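Putative lipoprotein (Parabacteroides distasonis ATCC 8503, PDB 3JX8) is of unknown function but, as a putative lipoprotein built around an adhesin-type head domain, probably serves in cell adhesion or lipid binding. Local coordinates at residues D178-N183 / R198-N203; K191-Q196 / E209-A214; S112-V117 / R133-G138; Y23-F28 / L98-T103. All coordinates share one frame; numbering follows the deposited sequence.

Contact 1. Residues D178-N183 / R198-N203. With SO4 (sulfate ion), chain I.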
loop_
_atom_site.group_PDB
_atom_site.type_symbol
_atom_site.label_atom_id
_atom_site.label_comp_id
_atom_site.label_asym_id
_atom_site.label_seq_id
_atom_site.Cartn_x
_atom_site.Cartn_y
_atom_site.Cartn_z
ATOM N N ASP A 178 2.824 -0.970 -24.945
ATOM C CA ASP A 178 3.551 0.210 -25.356
ATOM C C ASP A 178 4.073 0.933 -24.109
ATOM O O ASP A 178 5.287 1.090 -23.959
ATOM C CB ASP A 178 2.689 1.132 -26.202
ATOM C CG ASP A 178 3.473 2.299 -26.760
ATOM O OD1 ASP A 178 4.479 2.078 -27.459
ATOM O OD2 ASP A 178 3.089 3.447 -26.500
ATOM N N ARG A 179 3.166 1.358 -23.234
ATOM C CA ARG A 179 3.542 1.997 -21.961
ATOM C C ARG A 179 3.050 1.203 -20.776
ATOM O O ARG A 179 1.885 0.782 -20.758
ATOM C CB ARG A 179 3.007 3.410 -21.862
ATOM C CG ARG A 179 3.617 4.329 -22.932
ATOM C CD ARG A 179 3.106 5.737 -22.849
ATOM N NE ARG A 179 1.666 5.714 -22.966
ATOM C CZ ARG A 179 0.847 6.701 -22.621
ATOM N NH1 ARG A 179 1.327 7.846 -22.137
ATOM N NH2 ARG A 179 -0.470 6.542 -22.782
ATOM N N ALA A 180 3.942 1.007 -19.805
ATOM C CA ALA A 180 3.669 0.261 -18.597
ATOM C C ALA A 180 4.034 1.086 -17.367
ATOM O O ALA A 180 5.051 1.823 -17.335
ATOM C CB ALA A 180 4.457 -1.060 -18.573
ATOM N N SER A 181 3.215 0.923 -16.337
ATOM C CA SER A 181 3.482 1.486 -15.044
ATOM C C SER A 181 3.349 0.364 -13.977
ATOM O O SER A 181 2.302 -0.280 -13.878
ATOM C CB SER A 181 2.527 2.628 -14.830
ATOM O OG SER A 181 2.537 2.953 -13.469
ATOM N N PHE A 182 4.427 0.093 -13.239
ATOM C CA PHE A 182 4.482 -0.945 -12.211
ATOM C C PHE A 182 4.795 -0.377 -10.836
ATOM O O PHE A 182 5.841 0.270 -10.634
ATOM C CB PHE A 182 5.556 -1.957 -12.560
ATOM C CG PHE A 182 5.321 -2.668 -13.845
ATOM C CD1 PHE A 182 4.125 -3.309 -14.093
ATOM C CD2 PHE A 182 6.313 -2.746 -14.803
ATOM C CE1 PHE A 182 3.913 -3.983 -15.297
ATOM C CE2 PHE A 182 6.104 -3.436 -16.003
ATOM C CZ PHE A 182 4.893 -4.058 -16.241
ATOM N N ASN A 183 3.913 -0.635 -9.878
ATOM C CA ASN A 183 3.996 -0.025 -8.561
ATOM C C ASN A 183 3.833 -1.073 -7.480
ATOM O O ASN A 183 2.882 -1.856 -7.511
ATOM C CB ASN A 183 2.918 1.011 -8.412
ATOM C CG ASN A 183 2.938 2.000 -9.516
ATOM O OD1 ASN A 183 3.715 2.953 -9.492
ATOM N ND2 ASN A 183 2.131 1.757 -10.546
ATOM N N ARG A 198 7.707 -0.828 -24.307
ATOM C CA ARG A 198 8.570 0.178 -24.910
ATOM C C ARG A 198 9.053 1.157 -23.832
ATOM O O ARG A 198 10.249 1.397 -23.715
ATOM C CB ARG A 198 7.874 0.910 -26.061
ATOM C CG ARG A 198 8.778 1.943 -26.722
ATOM C CD ARG A 198 8.117 2.580 -27.947
ATOM N NE ARG A 198 6.912 3.317 -27.558
ATOM C CZ ARG A 198 6.864 4.581 -27.137
ATOM N NH1 ARG A 198 7.961 5.330 -27.063
ATOM N NH2 ARG A 198 5.697 5.107 -26.777
ATOM N N LYS A 199 8.104 1.738 -23.095
ATOM C CA LYS A 199 8.393 2.607 -21.971
ATOM C C LYS A 199 7.789 2.029 -20.701
ATOM O O LYS A 199 6.633 1.606 -20.694
ATOM C CB LYS A 199 7.803 3.990 -22.192
ATOM C CG LYS A 199 8.264 4.656 -23.497
ATOM C CD LYS A 199 8.223 6.214 -23.459
ATOM C CE LYS A 199 6.819 6.803 -23.318
ATOM N NZ LYS A 199 6.762 8.302 -23.582
ATOM N N ALA A 200 8.560 2.021 -19.625
ATOM C CA ALA A 200 8.064 1.576 -18.324
ATOM C C ALA A 200 8.515 2.496 -17.195
ATOM O O ALA A 200 9.668 2.992 -17.167
ATOM C CB ALA A 200 8.505 0.179 -18.041
ATOM N N GLU A 201 7.599 2.686 -16.251
ATOM C CA GLU A 201 7.870 3.347 -14.975
ATOM C C GLU A 201 7.707 2.331 -13.846
ATOM O O GLU A 201 6.676 1.651 -13.767
ATOM C CB GLU A 201 6.854 4.454 -14.767
ATOM C CG GLU A 201 7.188 5.350 -13.609
ATOM C CD GLU A 201 6.058 6.321 -13.273
ATOM O OE1 GLU A 201 5.290 6.643 -14.226
ATOM O OE2 GLU A 201 5.952 6.739 -12.075
ATOM N N CYS A 202 8.708 2.228 -12.989
ATOM C CA CYS A 202 8.712 1.274 -11.886
ATOM C C CYS A 202 8.911 2.006 -10.581
ATOM O O CYS A 202 9.873 2.764 -10.408
ATOM C CB CYS A 202 9.835 0.288 -12.067
ATOM S SG CYS A 202 9.613 -0.793 -13.460
ATOM N N ASN A 203 7.984 1.807 -9.667
ATOM C CA ASN A 203 8.044 2.431 -8.355
ATOM C C ASN A 203 7.889 1.409 -7.286
ATOM O O ASN A 203 6.912 0.642 -7.316
ATOM C CB ASN A 203 6.929 3.433 -8.196
ATOM C CG ASN A 203 7.079 4.618 -9.127
ATOM O OD1 ASN A 203 7.953 5.457 -8.932
ATOM N ND2 ASN A 203 6.241 4.685 -10.141
HETATM S S SO4 I . 6.905 8.901 -26.722
HETATM O O1 SO4 I . 8.002 8.671 -25.797
HETATM O O2 SO4 I . 5.672 9.119 -25.968
HETATM O O3 SO4 I . 7.241 10.039 -27.560
HETATM O O4 SO4 I . 6.759 7.766 -27.608
#
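Two successive coils of a parallel beta-helix meet here, joined at their corners by D178 and R198 and, five residues on, by the hydrogen-bonded amides of N183 and N203. Arginine suits the corner because its guanidinium can take the carboxylate side-on: NE of R198 gives a straight bond to OD1 of D178 (2.7 Å), and NH2 of R198 reaches OD2 of D178 at 3.1 Å. D178 presents the syn side of each oxygen, its CG anti to the backbone N (chi1 -174°). A sulfate ion, probably from the crystallisation liquor, lies against the same cationic patch. NZ of K199 is 2.6 Å from its O1, while NH1 and NH2 of R198 bond its O4 weakly. Beyond the corner, strands 180-183 and 200-203 run 7° from parallel, tied by alternating backbone bonds from A180 N to K199 O through to N203 N to F182 O. Inside the coil the methyls of A180 and A200 sit next to each other (CB to CB 4.3 Å), and SG of C202 lies at the edge of the F182 ring, near its plane, 4.1 Å from CD2. On the outer face ND2 of N203 spends its protons on N183 OD1 (3.1 Å) and E201 OE2 (2.8 Å), the two amide planes being 8° apart. With N203 OD1 weakly bonded to N221 of the next coil, this is an outward-facing asparagine row, resembling the asparagine ladders of parallel beta-helices.

Contact 2. Residues K191-Q196 / E209-A214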
loop_
_atom_site.group_PDB
_atom_site.type_symbol
_atom_site.label_atom_id
_atom_site.label_comp_id
_atom_site.label_asym_id
_atom_site.label_seq_id
_atom_site.Cartn_x
_atom_site.Cartn_y
_atom_site.Cartn_z
ATOM N N LYS A 191 6.112 -9.420 -11.536
ATOM C CA LYS A 191 6.933 -10.205 -12.441
ATOM C C LYS A 191 6.536 -9.859 -13.865
ATOM O O LYS A 191 5.441 -10.210 -14.335
ATOM C CB LYS A 191 6.702 -11.695 -12.234
ATOM C CG LYS A 191 7.093 -12.256 -10.906
ATOM C CD LYS A 191 6.854 -13.761 -10.948
ATOM C CE LYS A 191 7.328 -14.447 -9.696
ATOM N NZ LYS A 191 6.724 -15.822 -9.625
ATOM N N ALA A 192 7.420 -9.168 -14.554
ATOM C CA ALA A 192 7.093 -8.672 -15.879
ATOM C C ALA A 192 8.240 -8.787 -16.851
ATOM O O ALA A 192 8.278 -8.060 -17.822
ATOM C CB ALA A 192 6.570 -7.228 -15.787
ATOM N N PHE A 193 9.146 -9.726 -16.623
ATOM C CA PHE A 193 10.258 -9.943 -17.553
ATOM C C PHE A 193 9.789 -10.372 -18.942
ATOM O O PHE A 193 10.453 -10.065 -19.906
ATOM C CB PHE A 193 11.240 -11.024 -17.051
ATOM C CG PHE A 193 12.360 -10.523 -16.154
ATOM C CD1 PHE A 193 12.911 -9.252 -16.287
ATOM C CD2 PHE A 193 12.943 -11.396 -15.241
ATOM C CE1 PHE A 193 13.972 -8.844 -15.460
ATOM C CE2 PHE A 193 14.011 -10.989 -14.426
ATOM C CZ PHE A 193 14.510 -9.723 -14.544
ATOM N N ASP A 194 8.668 -11.102 -19.055
ATOM C CA ASP A 194 8.143 -11.472 -20.388
ATOM C C ASP A 194 6.989 -10.608 -20.831
ATOM O O ASP A 194 6.163 -11.021 -21.655
ATOM C CB ASP A 194 7.744 -12.938 -20.437
ATOM C CG ASP A 194 8.913 -13.849 -20.175
ATOM O OD1 ASP A 194 10.067 -13.535 -20.615
ATOM O OD2 ASP A 194 8.680 -14.890 -19.510
ATOM N N CYS A 195 6.939 -9.401 -20.281
ATOM C CA CYS A 195 6.034 -8.400 -20.762
ATOM C C CYS A 195 6.883 -7.315 -21.360
ATOM O O CYS A 195 7.449 -6.515 -20.654
ATOM C CB CYS A 195 5.157 -7.870 -19.655
ATOM S SG CYS A 195 4.141 -6.515 -20.234
ATOM N N GLN A 196 6.981 -7.299 -22.682
ATOM C CA GLN A 196 7.826 -6.342 -23.367
ATOM C C GLN A 196 7.163 -4.976 -23.477
ATOM O O GLN A 196 6.212 -4.792 -24.225
ATOM C CB GLN A 196 8.189 -6.857 -24.757
ATOM C CG GLN A 196 9.222 -6.022 -25.460
ATOM C CD GLN A 196 9.309 -6.349 -26.939
ATOM O OE1 GLN A 196 10.251 -6.967 -27.382
ATOM N NE2 GLN A 196 8.297 -5.963 -27.694
ATOM N N GLU A 209 9.672 -5.967 -4.940
ATOM C CA GLU A 209 10.469 -6.282 -6.107
ATOM C C GLU A 209 9.701 -6.181 -7.411
ATOM O O GLU A 209 8.535 -6.585 -7.490
ATOM C CB GLU A 209 10.919 -7.724 -5.956
ATOM C CG GLU A 209 12.185 -8.062 -6.593
ATOM C CD GLU A 209 12.859 -9.264 -5.922
ATOM O OE1 GLU A 209 13.034 -10.265 -6.611
ATOM O OE2 GLU A 209 13.195 -9.200 -4.709
ATOM N N ILE A 210 10.371 -5.672 -8.435
ATOM C CA ILE A 210 9.833 -5.615 -9.792
ATOM C C ILE A 210 10.876 -6.140 -10.766
ATOM O O ILE A 210 12.057 -5.756 -10.711
ATOM C CB ILE A 210 9.457 -4.189 -10.205
ATOM C CG1 ILE A 210 8.450 -3.579 -9.210
ATOM C CG2 ILE A 210 8.960 -4.152 -11.721
ATOM C CD1 ILE A 210 8.078 -2.077 -9.519
ATOM N N SER A 211 10.440 -7.021 -11.653
ATOM C CA SER A 211 11.257 -7.466 -12.784
ATOM C C SER A 211 10.650 -6.932 -14.065
ATOM O O SER A 211 9.522 -7.292 -14.401
ATOM C CB SER A 211 11.311 -8.979 -12.840
ATOM O OG SER A 211 11.898 -9.482 -11.647
ATOM N N VAL A 212 11.389 -6.083 -14.782
ATOM C CA VAL A 212 10.837 -5.357 -15.904
ATOM C C VAL A 212 11.669 -5.566 -17.156
ATOM O O VAL A 212 12.882 -5.774 -17.079
ATOM C CB VAL A 212 10.708 -3.826 -15.584
ATOM C CG1 VAL A 212 12.087 -3.214 -15.230
ATOM C CG2 VAL A 212 9.961 -3.057 -16.728
ATOM N N TYR A 213 10.981 -5.515 -18.303
ATOM C CA TYR A 213 11.593 -5.540 -19.622
ATOM C C TYR A 213 11.060 -4.330 -20.368
ATOM O O TYR A 213 9.882 -4.278 -20.712
ATOM C CB TYR A 213 11.197 -6.827 -20.321
ATOM C CG TYR A 213 11.644 -7.034 -21.753
ATOM C CD1 TYR A 213 12.716 -6.351 -22.290
ATOM C CD2 TYR A 213 11.009 -7.997 -22.552
ATOM C CE1 TYR A 213 13.131 -6.568 -23.583
ATOM C CE2 TYR A 213 11.421 -8.240 -23.849
ATOM C CZ TYR A 213 12.487 -7.529 -24.357
ATOM O OH TYR A 213 12.918 -7.748 -25.636
ATOM N N ALA A 214 11.938 -3.348 -20.580
ATOM C CA ALA A 214 11.632 -2.095 -21.272
ATOM C C ALA A 214 12.673 -1.950 -22.373
ATOM O O ALA A 214 13.859 -2.164 -22.149
ATOM C CB ALA A 214 11.665 -0.876 -20.313
HETATM O O HOH W 1 8.089 -5.432 -18.288
#
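K191 pairs in parallel with S211, but the pairing soon breaks: A192 N bonds S211 O weakly (2.8 Å, 128° at the hydrogen), and a type I beta turn from A192 to C195 then carries the first chain round a corner while strand 209-214 runs straight on. A water takes over the linking. It accepts from Y213 N at 2.9 Å and lies 2.7 Å from A192 O, placed to donate to it and to C195 O as well, although acceptors outnumber its protons. The turn throws the F193 ring flat over S211, whose CB stands 3.5 Å above the ring centre and only 2° off its normal, a CH-pi contact. Serine suits this place because its short side chain lets the beta carbon come straight down on the ring. V212 O meets the same ring in its plane at the edge, 3.6 Å from CD1. Farther on, the Q196 chain runs alongside Y213, CG anti to the backbone N (chi1 -172°), which sets CG over the phenol face, 3.5 Å from CE2. K231 of the next coil makes a cation-pi contact with Y213. A192 turns its methyl inward instead, against F182. Chemically, the side chains here attract one another mainly through C-H groups laid on aromatic faces, and one water links A192 O, C195 O and Y213 N across the parted backbones.

Contact 3. Residues S112-V117 / R133-G138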
loop_
_atom_site.group_PDB
_atom_site.type_symbol
_atom_site.label_atom_id
_atom_site.label_comp_id
_atom_site.label_asym_id
_atom_site.label_seq_id
_atom_site.Cartn_x
_atom_site.Cartn_y
_atom_site.Cartn_z
ATOM N N SER A 112 -11.060 -16.891 -19.908
ATOM C CA SER A 112 -10.296 -17.847 -20.721
ATOM C C SER A 112 -10.260 -17.630 -22.219
ATOM O O SER A 112 -9.378 -18.166 -22.871
ATOM C CB SER A 112 -10.796 -19.270 -20.474
ATOM O OG SER A 112 -10.371 -19.736 -19.210
ATOM N N LYS A 113 -11.203 -16.861 -22.757
ATOM C CA LYS A 113 -11.306 -16.657 -24.196
ATOM C C LYS A 113 -10.655 -15.358 -24.602
ATOM O O LYS A 113 -10.426 -14.504 -23.739
ATOM C CB LYS A 113 -12.781 -16.653 -24.609
ATOM C CG LYS A 113 -13.491 -17.967 -24.290
ATOM C CD LYS A 113 -14.896 -17.992 -24.858
ATOM C CE LYS A 113 -15.677 -19.250 -24.439
ATOM N NZ LYS A 113 -16.897 -19.450 -25.302
ATOM N N PRO A 114 -10.374 -15.182 -25.913
ATOM C CA PRO A 114 -9.859 -13.929 -26.427
ATOM C C PRO A 114 -10.768 -12.790 -26.040
ATOM O O PRO A 114 -11.966 -12.847 -26.278
ATOM C CB PRO A 114 -9.887 -14.121 -27.945
ATOM C CG PRO A 114 -9.781 -15.548 -28.137
ATOM C CD PRO A 114 -10.547 -16.157 -27.008
ATOM N N THR A 115 -10.196 -11.772 -25.421
ATOM C CA THR A 115 -10.949 -10.659 -24.888
ATOM C C THR A 115 -10.407 -9.373 -25.491
ATOM O O THR A 115 -9.196 -9.104 -25.409
ATOM C CB THR A 115 -10.791 -10.630 -23.389
ATOM O OG1 THR A 115 -11.215 -11.895 -22.867
ATOM C CG2 THR A 115 -11.598 -9.470 -22.779
ATOM N N LYS A 116 -11.288 -8.602 -26.113
ATOM C CA LYS A 116 -10.937 -7.289 -26.612
ATOM C C LYS A 116 -11.337 -6.263 -25.556
ATOM O O LYS A 116 -12.451 -6.301 -25.068
ATOM C CB LYS A 116 -11.648 -7.038 -27.941
ATOM C CG LYS A 116 -11.539 -5.603 -28.439
ATOM C CD LYS A 116 -11.919 -5.481 -29.915
ATOM C CE LYS A 116 -12.354 -4.048 -30.304
ATOM N NZ LYS A 116 -12.956 -4.006 -31.705
ATOM N N VAL A 117 -10.430 -5.369 -25.166
ATOM C CA VAL A 117 -10.739 -4.373 -24.137
ATOM C C VAL A 117 -10.489 -2.963 -24.625
ATOM O O VAL A 117 -9.559 -2.700 -25.389
ATOM C CB VAL A 117 -9.909 -4.570 -22.827
ATOM C CG1 VAL A 117 -10.115 -5.980 -22.249
ATOM C CG2 VAL A 117 -8.451 -4.305 -23.071
ATOM N N ARG A 133 -6.420 -15.714 -18.721
ATOM C CA ARG A 133 -5.724 -16.772 -19.452
ATOM C C ARG A 133 -5.759 -16.565 -20.935
ATOM O O ARG A 133 -4.849 -16.973 -21.629
ATOM C CB ARG A 133 -6.311 -18.140 -19.129
ATOM C CG ARG A 133 -6.182 -18.488 -17.673
ATOM C CD ARG A 133 -6.748 -19.855 -17.390
ATOM N NE ARG A 133 -6.456 -20.276 -16.017
ATOM C CZ ARG A 133 -6.997 -21.343 -15.414
ATOM N NH1 ARG A 133 -7.890 -22.100 -16.043
ATOM N NH2 ARG A 133 -6.661 -21.656 -14.163
ATOM N N GLY A 134 -6.816 -15.958 -21.431
ATOM C CA GLY A 134 -6.954 -15.767 -22.866
ATOM C C GLY A 134 -6.180 -14.553 -23.319
ATOM O O GLY A 134 -5.761 -13.738 -22.493
ATOM N N PRO A 135 -6.003 -14.409 -24.630
ATOM C CA PRO A 135 -5.387 -13.199 -25.158
ATOM C C PRO A 135 -6.222 -11.972 -24.869
ATOM O O PRO A 135 -7.416 -11.966 -25.148
ATOM C CB PRO A 135 -5.316 -13.449 -26.669
ATOM C CG PRO A 135 -5.524 -14.904 -26.844
ATOM C CD PRO A 135 -6.315 -15.380 -25.686
ATOM N N VAL A 136 -5.602 -10.967 -24.261
ATOM C CA VAL A 136 -6.265 -9.691 -24.012
ATOM C C VAL A 136 -5.596 -8.711 -24.933
ATOM O O VAL A 136 -4.369 -8.643 -24.979
ATOM C CB VAL A 136 -6.112 -9.243 -22.557
ATOM C CG1 VAL A 136 -6.691 -7.838 -22.330
ATOM C CG2 VAL A 136 -6.744 -10.284 -21.648
ATOM N N LYS A 137 -6.401 -7.955 -25.657
ATOM C CA LYS A 137 -5.896 -7.001 -26.621
ATOM C C LYS A 137 -6.721 -5.740 -26.569
ATOM O O LYS A 137 -7.938 -5.803 -26.477
ATOM C CB LYS A 137 -5.961 -7.635 -27.999
ATOM C CG LYS A 137 -5.586 -6.752 -29.144
ATOM C CD LYS A 137 -5.485 -7.568 -30.464
ATOM C CE LYS A 137 -4.925 -6.730 -31.627
ATOM N NZ LYS A 137 -5.200 -7.372 -32.973
ATOM N N GLY A 138 -6.066 -4.586 -26.611
ATOM C CA GLY A 138 -6.780 -3.318 -26.581
ATOM C C GLY A 138 -6.017 -2.142 -26.000
ATOM O O GLY A 138 -4.774 -2.107 -26.001
HETATM O O HOH W 2 -8.628 -21.834 -19.208
HETATM O O HOH W 3 -8.489 -13.810 -21.090
#
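T115 and V136 pair in a short run of parallel strand just before a corner of the parallel beta-helix, where two neighbouring coils run side by side. The backbone bonds form a short parallel ladder: T115 N to P135 O (2.8 Å), K137 N to T115 O (3.0 Å) and V117 N to K137 O (2.8 Å). Prolines P114 and P135 stand just ahead of it, suiting positions whose nitrogens need give no hydrogen, and P135 still lends its carbonyl. Apolar contacts lie on both sides of the ladder. P114 CG rests 4.2 Å from P135 CD on the exposed side, and on the buried side CG1 of V117 is 3.9 Å from CG1 of V136, which chi1 of 174° sets anti to the backbone N. L158 of the following coil continues this valine packing. Glycine answers two steric demands. A beta carbon on G134 would run into the carbonyls of S112 and K113, and G138 has backbone angles (phi 153°, psi -155°) that call for glycine, since a beta carbon would jam against the carbonyl before it and against V117 O, 3.1 Å from G138 CA. At the start of the segments R133 makes a salt bridge with E131 through NE and gives NH1 to a water 2.7 Å from S112 OG. T115, buried, folds its hydroxyl back along its own chain, OG1 donating to K113 O at 2.9 Å.

Contact 4. Residues Y23-F28 / L98-T103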
loop_
_atom_site.group_PDB
_atom_site.type_symbol
_atom_site.label_atom_id
_atom_site.label_comp_id
_atom_site.label_asym_id
_atom_site.label_seq_id
_atom_site.Cartn_x
_atom_site.Cartn_y
_atom_site.Cartn_z
ATOM N N TYR A 23 -24.419 -6.172 -17.689
ATOM C CA TYR A 23 -23.663 -5.457 -16.693
ATOM C C TYR A 23 -22.306 -5.188 -17.283
ATOM O O TYR A 23 -21.847 -5.925 -18.129
ATOM C CB TYR A 23 -23.548 -6.300 -15.407
ATOM C CG TYR A 23 -22.899 -7.672 -15.579
ATOM C CD1 TYR A 23 -21.525 -7.832 -15.471
ATOM C CD2 TYR A 23 -23.674 -8.817 -15.829
ATOM C CE1 TYR A 23 -20.930 -9.091 -15.606
ATOM C CE2 TYR A 23 -23.089 -10.086 -15.940
ATOM C CZ TYR A 23 -21.714 -10.213 -15.832
ATOM O OH TYR A 23 -21.124 -11.453 -15.954
ATOM N N ASP A 24 -21.686 -4.112 -16.842
ATOM C CA ASP A 24 -20.343 -3.773 -17.263
ATOM C C ASP A 24 -19.392 -3.758 -16.085
ATOM O O ASP A 24 -18.231 -3.405 -16.225
ATOM C CB ASP A 24 -20.329 -2.425 -17.990
ATOM C CG ASP A 24 -20.738 -1.257 -17.112
ATOM O OD1 ASP A 24 -20.953 -1.422 -15.884
ATOM O OD2 ASP A 24 -20.845 -0.141 -17.668
ATOM N N GLU A 25 -19.887 -4.159 -14.923
ATOM C CA GLU A 25 -19.095 -4.132 -13.707
ATOM C C GLU A 25 -19.498 -5.299 -12.796
ATOM O O GLU A 25 -20.672 -5.699 -12.781
ATOM C CB GLU A 25 -19.317 -2.778 -13.068
ATOM C CG GLU A 25 -18.602 -2.558 -11.789
ATOM C CD GLU A 25 -18.835 -1.156 -11.231
ATOM O OE1 GLU A 25 -18.949 -0.188 -12.058
ATOM O OE2 GLU A 25 -18.886 -1.052 -9.965
ATOM N N ILE A 26 -18.517 -5.866 -12.084
ATOM C CA ILE A 26 -18.717 -7.004 -11.165
ATOM C C ILE A 26 -18.181 -6.673 -9.786
ATOM O O ILE A 26 -17.032 -6.266 -9.656
ATOM C CB ILE A 26 -18.004 -8.284 -11.643
ATOM C CG1 ILE A 26 -18.591 -8.802 -12.974
ATOM C CG2 ILE A 26 -18.087 -9.385 -10.562
ATOM C CD1 ILE A 26 -17.748 -9.957 -13.634
ATOM N N THR A 27 -19.022 -6.853 -8.764
ATOM C CA THR A 27 -18.616 -6.882 -7.373
ATOM C C THR A 27 -18.772 -8.321 -6.938
ATOM O O THR A 27 -19.901 -8.812 -6.855
ATOM C CB THR A 27 -19.553 -6.041 -6.491
ATOM O OG1 THR A 27 -19.400 -4.685 -6.847
ATOM C CG2 THR A 27 -19.198 -6.186 -5.031
ATOM N N PHE A 28 -17.669 -8.990 -6.647
ATOM C CA PHE A 28 -17.673 -10.410 -6.285
ATOM C C PHE A 28 -16.928 -10.611 -4.996
ATOM O O PHE A 28 -15.739 -10.363 -4.940
ATOM C CB PHE A 28 -16.985 -11.211 -7.374
ATOM C CG PHE A 28 -16.630 -12.615 -6.972
ATOM C CD1 PHE A 28 -17.548 -13.427 -6.317
ATOM C CD2 PHE A 28 -15.396 -13.147 -7.318
ATOM C CE1 PHE A 28 -17.218 -14.734 -5.941
ATOM C CE2 PHE A 28 -15.044 -14.463 -6.950
ATOM C CZ PHE A 28 -15.972 -15.252 -6.265
ATOM N N LEU A 98 -16.618 -6.014 -19.708
ATOM C CA LEU A 98 -16.275 -5.862 -18.294
ATOM C C LEU A 98 -15.267 -4.739 -18.148
ATOM O O LEU A 98 -14.088 -4.903 -18.462
ATOM C CB LEU A 98 -15.700 -7.154 -17.735
ATOM C CG LEU A 98 -15.275 -7.148 -16.259
ATOM C CD1 LEU A 98 -16.485 -6.858 -15.316
ATOM C CD2 LEU A 98 -14.615 -8.468 -15.967
ATOM N N LYS A 99 -15.749 -3.596 -17.693
ATOM C CA LYS A 99 -14.917 -2.433 -17.513
ATOM C C LYS A 99 -14.244 -2.464 -16.168
ATOM O O LYS A 99 -13.146 -1.968 -16.032
ATOM C CB LYS A 99 -15.729 -1.150 -17.582
ATOM C CG LYS A 99 -16.520 -0.971 -18.840
ATOM C CD LYS A 99 -17.191 0.400 -18.868
ATOM C CE LYS A 99 -17.968 0.603 -20.164
ATOM N NZ LYS A 99 -18.393 2.040 -20.276
ATOM N N GLU A 100 -14.927 -3.016 -15.171
ATOM C CA GLU A 100 -14.388 -3.040 -13.821
ATOM C C GLU A 100 -14.824 -4.251 -12.997
ATOM O O GLU A 100 -16.028 -4.542 -12.858
ATOM C CB GLU A 100 -14.745 -1.756 -13.095
ATOM C CG GLU A 100 -14.000 -1.615 -11.829
ATOM C CD GLU A 100 -14.324 -0.344 -11.110
ATOM O OE1 GLU A 100 -14.427 0.689 -11.786
ATOM O OE2 GLU A 100 -14.469 -0.369 -9.868
ATOM N N LEU A 101 -13.818 -4.934 -12.462
ATOM C CA LEU A 101 -13.952 -6.053 -11.567
ATOM C C LEU A 101 -13.429 -5.638 -10.178
ATOM O O LEU A 101 -12.280 -5.201 -10.023
ATOM C CB LEU A 101 -13.117 -7.228 -12.067
ATOM C CG LEU A 101 -13.075 -8.432 -11.116
ATOM C CD1 LEU A 101 -14.489 -8.993 -10.929
ATOM C CD2 LEU A 101 -12.104 -9.516 -11.616
ATOM N N ASN A 102 -14.277 -5.828 -9.182
ATOM C CA ASN A 102 -13.930 -5.642 -7.800
ATOM C C ASN A 102 -14.170 -6.974 -7.163
ATOM O O ASN A 102 -15.316 -7.399 -7.044
ATOM C CB ASN A 102 -14.798 -4.556 -7.179
ATOM C CG ASN A 102 -14.459 -3.170 -7.735
ATOM O OD1 ASN A 102 -13.352 -2.684 -7.553
ATOM N ND2 ASN A 102 -15.391 -2.560 -8.455
ATOM N N THR A 103 -13.092 -7.654 -6.830
ATOM C CA THR A 103 -13.147 -8.958 -6.245
ATOM C C THR A 103 -12.427 -8.970 -4.870
ATOM O O THR A 103 -11.359 -8.340 -4.704
ATOM C CB THR A 103 -12.567 -9.995 -7.218
ATOM O OG1 THR A 103 -12.796 -11.292 -6.685
ATOM C CG2 THR A 103 -11.101 -9.818 -7.453
HETATM O O HOH W 4 -17.897 -3.204 -8.285
#
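I26 meets L101 and L98 on the buried side of strands 25-28 and 100-103, neighbours 3° from parallel in the wall of the beta-helix though 69 residues intervene. Its CB lies 3.7 Å from CD1 of L101, and CG2, anti to the backbone N, meets that same methyl at 3.6 Å. The other branch leads toward L98: CG1 of I26 is 3.7 Å from L98 CD1, as is the tip, CD1 of I26, the two side chains crossing at about a right angle. Branching at CB lets isoleucine fill the interior in two directions, and F34, Y36 and F109 close round it. Across the pairing I26 N gives to E100 O (2.9 Å) and I26 O receives N102 N (2.8 Å). The outer face is polar. E25 and E100 lie side by side with their carboxylates 5° from parallel, a repulsion probably eased by N102, which suits the place because its amide can donate twice. M241 of the second subunit packs on T27 and N102. One N-H of N102 ND2 goes to the anti side of E100 OE2 (2.8 Å); the other goes to a water, 2.6 Å from ND2, that donates to E25 OE2.

In the fold
All four contacts lie in the wall of one parallel beta-helix: contacts 1 to 3 join successive coils, contact 4 strands far apart in the sequence. Contacts 1 and 4 belong to the same long sheet, their centres about 25 Å apart, and each divides its chemistry between a buried apolar face and an outer face of asparagines and acids. Contact 4 lies nearer the chain centre and has the larger aliphatic core. Contact 2 touches contact 1 across the interior, the chain alternating between their segments; I210 CD1 rests on F182 O. Contacts 2 and 3 lie at or beside corners: contact 2 relies on rings and water, contact 3, the most exposed, on prolines and glycines.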